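Local coordinates for diol-dehydratase (Roseburia inulinivorans, PDB 5I2A), which dehydrates diols such as 1,2-propanediol as a B12-independent dehydratase of the glycyl radical enzyme family, at residues A[58-63]-A[276-281]; A[83-88]-A[109-114]. All coordinates share one frame; numbering follows the deposited sequence. Where two conformers were deposited one is given.

Contact 1: residues A[58-63]-A[276-281]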
loop_
_atom_site.group_PDB
_atom_site.type_symbol
_atom_site.label_atom_id
_atom_site.label_comp_id
_atom_site.label_asym_id
_atom_site.label_seq_id
_atom_site.Cartn_x
_atom_site.Cartn_y
_atom_site.Cartn_z
ATOM N N GLU A 58 9.576 17.838 7.138
ATOM C CA GLU A 58 9.600 18.784 8.241
ATOM C C GLU A 58 10.963 18.801 8.943
ATOM O O GLU A 58 11.526 19.863 9.178
ATOM C CB GLU A 58 8.492 18.458 9.233
ATOM C CG GLU A 58 8.567 19.192 10.569
ATOM C CD GLU A 58 7.490 18.691 11.524
ATOM O OE1 GLU A 58 7.587 17.533 11.952
ATOM O OE2 GLU A 58 6.538 19.430 11.813
ATOM N N HIS A 59 11.498 17.624 9.245
ATOM C CA HIS A 59 12.752 17.536 9.975
ATOM C C HIS A 59 13.914 18.062 9.138
ATOM O O HIS A 59 14.824 18.695 9.664
ATOM C CB HIS A 59 13.028 16.103 10.399
ATOM C CG HIS A 59 14.119 15.972 11.414
ATOM N ND1 HIS A 59 14.037 16.534 12.669
ATOM C CD2 HIS A 59 15.299 15.313 11.371
ATOM C CE1 HIS A 59 15.130 16.240 13.350
ATOM N NE2 HIS A 59 15.908 15.496 12.586
ATOM N N ILE A 60 13.884 17.783 7.839
ATOM C CA ILE A 60 14.909 18.275 6.937
ATOM C C ILE A 60 14.860 19.810 6.872
ATOM O O ILE A 60 15.878 20.458 7.018
ATOM C CB ILE A 60 14.766 17.672 5.518
ATOM C CG1 ILE A 60 15.070 16.179 5.530
ATOM C CG2 ILE A 60 15.695 18.367 4.542
ATOM C CD1 ILE A 60 14.440 15.418 4.397
ATOM N N LEU A 61 13.682 20.395 6.690
ATOM C CA LEU A 61 13.617 21.833 6.498
ATOM C C LEU A 61 13.914 22.590 7.801
ATOM O O LEU A 61 14.388 23.718 7.763
ATOM C CB LEU A 61 12.258 22.252 5.931
ATOM C CG LEU A 61 11.955 21.818 4.489
ATOM C CD1 LEU A 61 10.659 22.446 4.001
ATOM C CD2 LEU A 61 13.096 22.142 3.533
ATOM N N LYS A 62 13.653 21.967 8.947
ATOM C CA LYS A 62 13.954 22.603 10.226
ATOM C C LYS A 62 15.456 22.674 10.467
ATOM O O LYS A 62 15.936 23.628 11.050
ATOM C CB LYS A 62 13.283 21.864 11.388
ATOM C CG LYS A 62 11.871 22.333 11.676
ATOM C CD LYS A 62 11.092 21.357 12.565
ATOM C CE LYS A 62 11.753 21.150 13.925
ATOM N NZ LYS A 62 11.117 20.019 14.680
ATOM N N ASN A 63 16.199 21.681 9.991
ATOM C CA ASN A 63 17.595 21.530 10.403
ATOM C C ASN A 63 18.664 21.638 9.329
ATOM O O ASN A 63 19.841 21.751 9.649
ATOM C CB ASN A 63 17.769 20.183 11.120
ATOM C CG ASN A 63 16.921 20.096 12.384
ATOM O OD1 ASN A 63 17.227 20.734 13.379
ATOM N ND2 ASN A 63 15.842 19.327 12.335
ATOM N N LEU A 276 10.649 21.937 -3.384
ATOM C CA LEU A 276 10.172 20.798 -4.161
ATOM C C LEU A 276 11.331 19.846 -4.437
ATOM O O LEU A 276 11.147 18.637 -4.453
ATOM C CB LEU A 276 9.525 21.246 -5.476
ATOM C CG LEU A 276 8.118 21.845 -5.361
ATOM C CD1 LEU A 276 7.707 22.455 -6.682
ATOM C CD2 LEU A 276 7.091 20.791 -4.910
ATOM N N GLN A 277 12.526 20.405 -4.622
ATOM C CA GLN A 277 13.699 19.614 -4.988
ATOM C C GLN A 277 14.532 19.195 -3.771
ATOM O O GLN A 277 15.529 18.483 -3.895
ATOM C CB GLN A 277 14.537 20.390 -6.014
ATOM C CG GLN A 277 13.708 20.593 -7.299
ATOM C CD GLN A 277 14.421 21.338 -8.380
ATOM O OE1 GLN A 277 15.176 20.755 -9.148
ATOM N NE2 GLN A 277 14.162 22.640 -8.470
ATOM N N ILE A 278 14.089 19.627 -2.601
ATOM C CA ILE A 278 14.531 19.054 -1.342
ATOM C C ILE A 278 13.614 17.869 -0.984
ATOM O O ILE A 278 14.087 16.823 -0.570
ATOM C CB ILE A 278 14.519 20.111 -0.213
ATOM C CG1 ILE A 278 15.604 21.167 -0.456
ATOM C CG2 ILE A 278 14.702 19.466 1.160
ATOM C CD1 ILE A 278 15.572 22.303 0.571
ATOM N N GLU A 279 12.309 18.046 -1.169
ATOM C CA GLU A 279 11.338 16.993 -0.875
ATOM C C GLU A 279 11.640 15.743 -1.684
ATOM O O GLU A 279 11.592 14.642 -1.161
ATOM C CB GLU A 279 9.892 17.445 -1.159
ATOM C CG GLU A 279 8.874 16.390 -0.695
ATOM C CD GLU A 279 7.422 16.715 -1.037
ATOM O OE1 GLU A 279 7.169 17.352 -2.085
ATOM O OE2 GLU A 279 6.543 16.330 -0.229
ATOM N N SER A 280 11.966 15.934 -2.960
ATOM C CA SER A 280 12.327 14.837 -3.848
ATOM C C SER A 280 13.424 15.258 -4.821
ATOM O O SER A 280 13.522 16.427 -5.170
ATOM C CB SER A 280 11.098 14.356 -4.629
ATOM O OG SER A 280 11.477 13.427 -5.616
ATOM N N SER A 281 14.223 14.302 -5.274
ATOM C CA SER A 281 15.278 14.569 -6.260
ATOM C C SER A 281 14.800 14.514 -7.712
ATOM O O SER A 281 15.614 14.604 -8.628
ATOM C CB SER A 281 16.435 13.579 -6.082
ATOM O OG SER A 281 15.949 12.253 -6.024
#

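Contact 2: residues A[83-88]-A[109-114]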
loop_
_atom_site.group_PDB
_atom_site.type_symbol
_atom_site.label_atom_id
_atom_site.label_comp_id
_atom_site.label_asym_id
_atom_site.label_seq_id
_atom_site.Cartn_x
_atom_site.Cartn_y
_atom_site.Cartn_z
ATOM N N ARG A 83 26.171 25.193 -6.312
ATOM C CA ARG A 83 26.038 24.143 -7.331
ATOM C C ARG A 83 26.300 22.746 -6.774
ATOM O O ARG A 83 26.583 21.818 -7.522
ATOM C CB ARG A 83 26.962 24.414 -8.521
ATOM C CG ARG A 83 26.616 25.718 -9.250
ATOM C CD ARG A 83 27.513 25.966 -10.444
ATOM N NE ARG A 83 27.282 25.028 -11.531
ATOM C CZ ARG A 83 28.198 24.191 -12.010
ATOM N NH1 ARG A 83 29.429 24.174 -11.498
ATOM N NH2 ARG A 83 27.882 23.382 -13.022
ATOM N N GLY A 84 26.199 22.608 -5.458
ATOM C CA GLY A 84 26.387 21.330 -4.814
ATOM C C GLY A 84 25.090 20.539 -4.842
ATOM O O GLY A 84 24.096 20.989 -5.416
ATOM N N CYS A 85 25.097 19.353 -4.245
ATOM C CA CYS A 85 23.855 18.610 -4.094
ATOM C C CYS A 85 23.794 17.873 -2.768
ATOM O O CYS A 85 24.821 17.494 -2.196
ATOM C CB CYS A 85 23.668 17.620 -5.249
ATOM S SG CYS A 85 24.841 16.231 -5.240
ATOM N N GLN A 86 22.575 17.703 -2.279
ATOM C CA GLN A 86 22.289 16.743 -1.220
ATOM C C GLN A 86 22.142 15.362 -1.845
ATOM O O GLN A 86 22.244 15.230 -3.065
ATOM C CB GLN A 86 21.021 17.130 -0.466
ATOM C CG GLN A 86 21.102 18.486 0.255
ATOM C CD GLN A 86 22.094 18.496 1.416
ATOM O OE1 GLN A 86 22.510 17.447 1.900
ATOM N NE2 GLN A 86 22.472 19.696 1.868
ATOM N N THR A 87 21.903 14.346 -1.017
ATOM C CA THR A 87 21.668 12.989 -1.501
ATOM C C THR A 87 20.296 12.476 -1.055
ATOM O O THR A 87 19.678 13.030 -0.153
ATOM C CB THR A 87 22.754 11.996 -1.023
ATOM O OG1 THR A 87 22.691 11.853 0.400
ATOM C CG2 THR A 87 24.151 12.490 -1.422
ATOM N N TYR A 88 19.818 11.439 -1.730
ATOM C CA TYR A 88 18.435 11.000 -1.605
ATOM C C TYR A 88 18.399 9.470 -1.470
ATOM O O TYR A 88 17.974 8.751 -2.381
ATOM C CB TYR A 88 17.607 11.511 -2.816
ATOM C CG TYR A 88 17.583 13.032 -2.883
ATOM C CD1 TYR A 88 18.708 13.744 -3.288
ATOM C CD2 TYR A 88 16.447 13.758 -2.517
ATOM C CE1 TYR A 88 18.722 15.123 -3.306
ATOM C CE2 TYR A 88 16.439 15.147 -2.548
ATOM C CZ TYR A 88 17.589 15.823 -2.949
ATOM O OH TYR A 88 17.635 17.186 -2.981
ATOM N N ASP A 109 29.954 15.052 -15.502
ATOM C CA ASP A 109 29.418 15.709 -14.311
ATOM C C ASP A 109 30.128 15.275 -13.008
ATOM O O ASP A 109 29.499 14.697 -12.127
ATOM C CB ASP A 109 27.899 15.442 -14.181
ATOM C CG ASP A 109 27.052 16.180 -15.250
ATOM O OD1 ASP A 109 27.591 16.589 -16.303
ATOM O OD2 ASP A 109 25.826 16.330 -15.039
ATOM N N PRO A 110 31.435 15.565 -12.883
ATOM C CA PRO A 110 32.133 15.206 -11.640
ATOM C C PRO A 110 31.648 16.023 -10.437
ATOM O O PRO A 110 31.171 17.145 -10.601
ATOM C CB PRO A 110 33.604 15.516 -11.957
ATOM C CG PRO A 110 33.528 16.638 -13.022
ATOM C CD PRO A 110 32.322 16.243 -13.854
ATOM N N PHE A 111 31.758 15.442 -9.245
ATOM C CA PHE A 111 31.425 16.110 -7.987
ATOM C C PHE A 111 32.536 15.873 -6.962
ATOM O O PHE A 111 33.031 14.753 -6.844
ATOM C CB PHE A 111 30.110 15.586 -7.390
ATOM C CG PHE A 111 28.862 16.123 -8.029
ATOM C CD1 PHE A 111 28.392 15.599 -9.222
ATOM C CD2 PHE A 111 28.127 17.112 -7.402
ATOM C CE1 PHE A 111 27.216 16.070 -9.802
ATOM C CE2 PHE A 111 26.957 17.600 -7.983
ATOM C CZ PHE A 111 26.503 17.071 -9.188
ATOM N N TYR A 112 32.901 16.899 -6.199
ATOM C CA TYR A 112 33.815 16.697 -5.080
ATOM C C TYR A 112 33.068 16.102 -3.897
ATOM O O TYR A 112 31.936 16.471 -3.632
ATOM C CB TYR A 112 34.497 18.010 -4.665
ATOM C CG TYR A 112 35.243 17.916 -3.340
ATOM C CD1 TYR A 112 36.408 17.169 -3.220
ATOM C CD2 TYR A 112 34.781 18.578 -2.216
ATOM C CE1 TYR A 112 37.098 17.085 -2.001
ATOM C CE2 TYR A 112 35.451 18.499 -1.001
ATOM C CZ TYR A 112 36.608 17.755 -0.902
ATOM O OH TYR A 112 37.259 17.692 0.303
ATOM N N ILE A 113 33.695 15.159 -3.204
ATOM C CA ILE A 113 33.148 14.658 -1.954
ATOM C C ILE A 113 34.279 14.438 -0.935
ATOM O O ILE A 113 35.277 13.782 -1.226
ATOM C CB ILE A 113 32.326 13.352 -2.170
ATOM C CG1 ILE A 113 31.708 12.877 -0.853
ATOM C CG2 ILE A 113 33.169 12.256 -2.819
ATOM C CD1 ILE A 113 30.750 11.666 -1.019
ATOM N N SER A 114 34.116 15.020 0.249
ATOM C CA SER A 114 35.165 15.001 1.265
ATOM C C SER A 114 35.190 13.667 1.978
ATOM O O SER A 114 34.225 12.910 1.908
ATOM C CB SER A 114 34.961 16.117 2.283
ATOM O OG SER A 114 33.862 15.832 3.134
#

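Contact 1: residues A[58-63]-A[276-281]
Ile278, close to the C-terminal end of helix 262-279, presses its two apolar branches against the last turn of helix 49-63, a helix-to-helix packing in the pyruvate formate lyase-like fold. The tight part is small and wholly aliphatic. Methyl CG2 of Ile278 meets CG2 of Ile60 at 3.7 Å as the two side chains run alongside one another, pointing opposite ways. CD2 of Leu61 sits against both arms of Ile278, 3.9 Å from CD1 and from CG2, its side chain coming in at a slant. In both isoleucines CG2 stands anti to the backbone N, which brings the two branch methyls together, while their CA atoms stay 8.3 Å apart. Beyond this patch Ile60 continues onto Leu36 of helix 32-43, and Leu61 onto Val217 and Tyr220 of helix 200-233. The looser side of helix 49-63 makes no contact with 276-281: Lys62 and Asn63 are exposed, while Glu58 and His59, partly exposed, pack on helices 200-233 and 32-43 and bond Arg55 and Glu39 respectively. The Asn63 amide folds back, ND2 donating to His59 O at 2.9 Å in the carbonyl plane and lying above one face of the His59 ring, displaced toward its rim.

Contact 2: residues A[83-88]-A[109-114]
Phe111 and Cys85 carry most of this contact between two irregular segments, with Arg83 adding a smaller share through its backbone. Such a meeting of thiol and ring is a sulfur-aromatic contact, here buried in the pyruvate formate lyase-like part of the chain. The sulfur sits 4.4 Å from the centroid of the Phe111 ring and 39° off its normal, an oblique approach. It favours one flank: SG is 3.7 Å from CE2 of Phe111 and 4.0 Å from CD2 of the same ring. The torsion at Cys85 explains the reach, because with chi1 at 69° SG is tucked between the backbone N and the carbonyl carbon, on the side facing the ring. Phe111 answers with CG anti to its own carbonyl carbon (chi1 -78°), which sets CE2 and CD2 against the Cys85 sulfur. From the other side of the ring plane, the carbonyl O of Arg83 comes to 4.3 Å from CE2 of Phe111, also obliquely. That oxygen accepts a hydrogen bond from Asn327 ND2, while Arg83 N donates to Asp325, so polar partners hold the backbone beside the ring.

The two segments are tied together indirectly. Cys85 makes backbone hydrogen bonds with Glu28 and Glu30, and Tyr112, next to Phe111, makes them with Pro27 and Ile29; the chain at 27-30 thus serves both. Phe111 itself is bonded through its backbone to Val103. Farther along, Thr87 and Ile113 both rest on Leu121 of helix 115-125, whose N-cap position is Ser114, while Gln86, Thr87 and Tyr88 lie against the start of helix 32-43.

Overall arrangement
Both contacts are buried, yet contact 1 joins two helices and contact 2 two irregular segments. Contact 1 is purely aliphatic, although its 58-63 side reaches exposed residues; contact 2 sets a sulfur and a carbonyl oxygen obliquely against an aromatic ring. Their centres lie about 17 Å apart, and along the chain 83-88 and 109-114 both fall between 58-63 and 276-281. Tyr88 links them: its OH is 2.6 Å from Gln277 O, a probable hydrogen bond, and its ring packs against Ser281. Helix 32-43 borders both contacts, and its Arg33 hydrogen-bonds the carbonyl oxygens of Ile278 and Thr87, joining the end of helix 262-279 to the 83-88 segment.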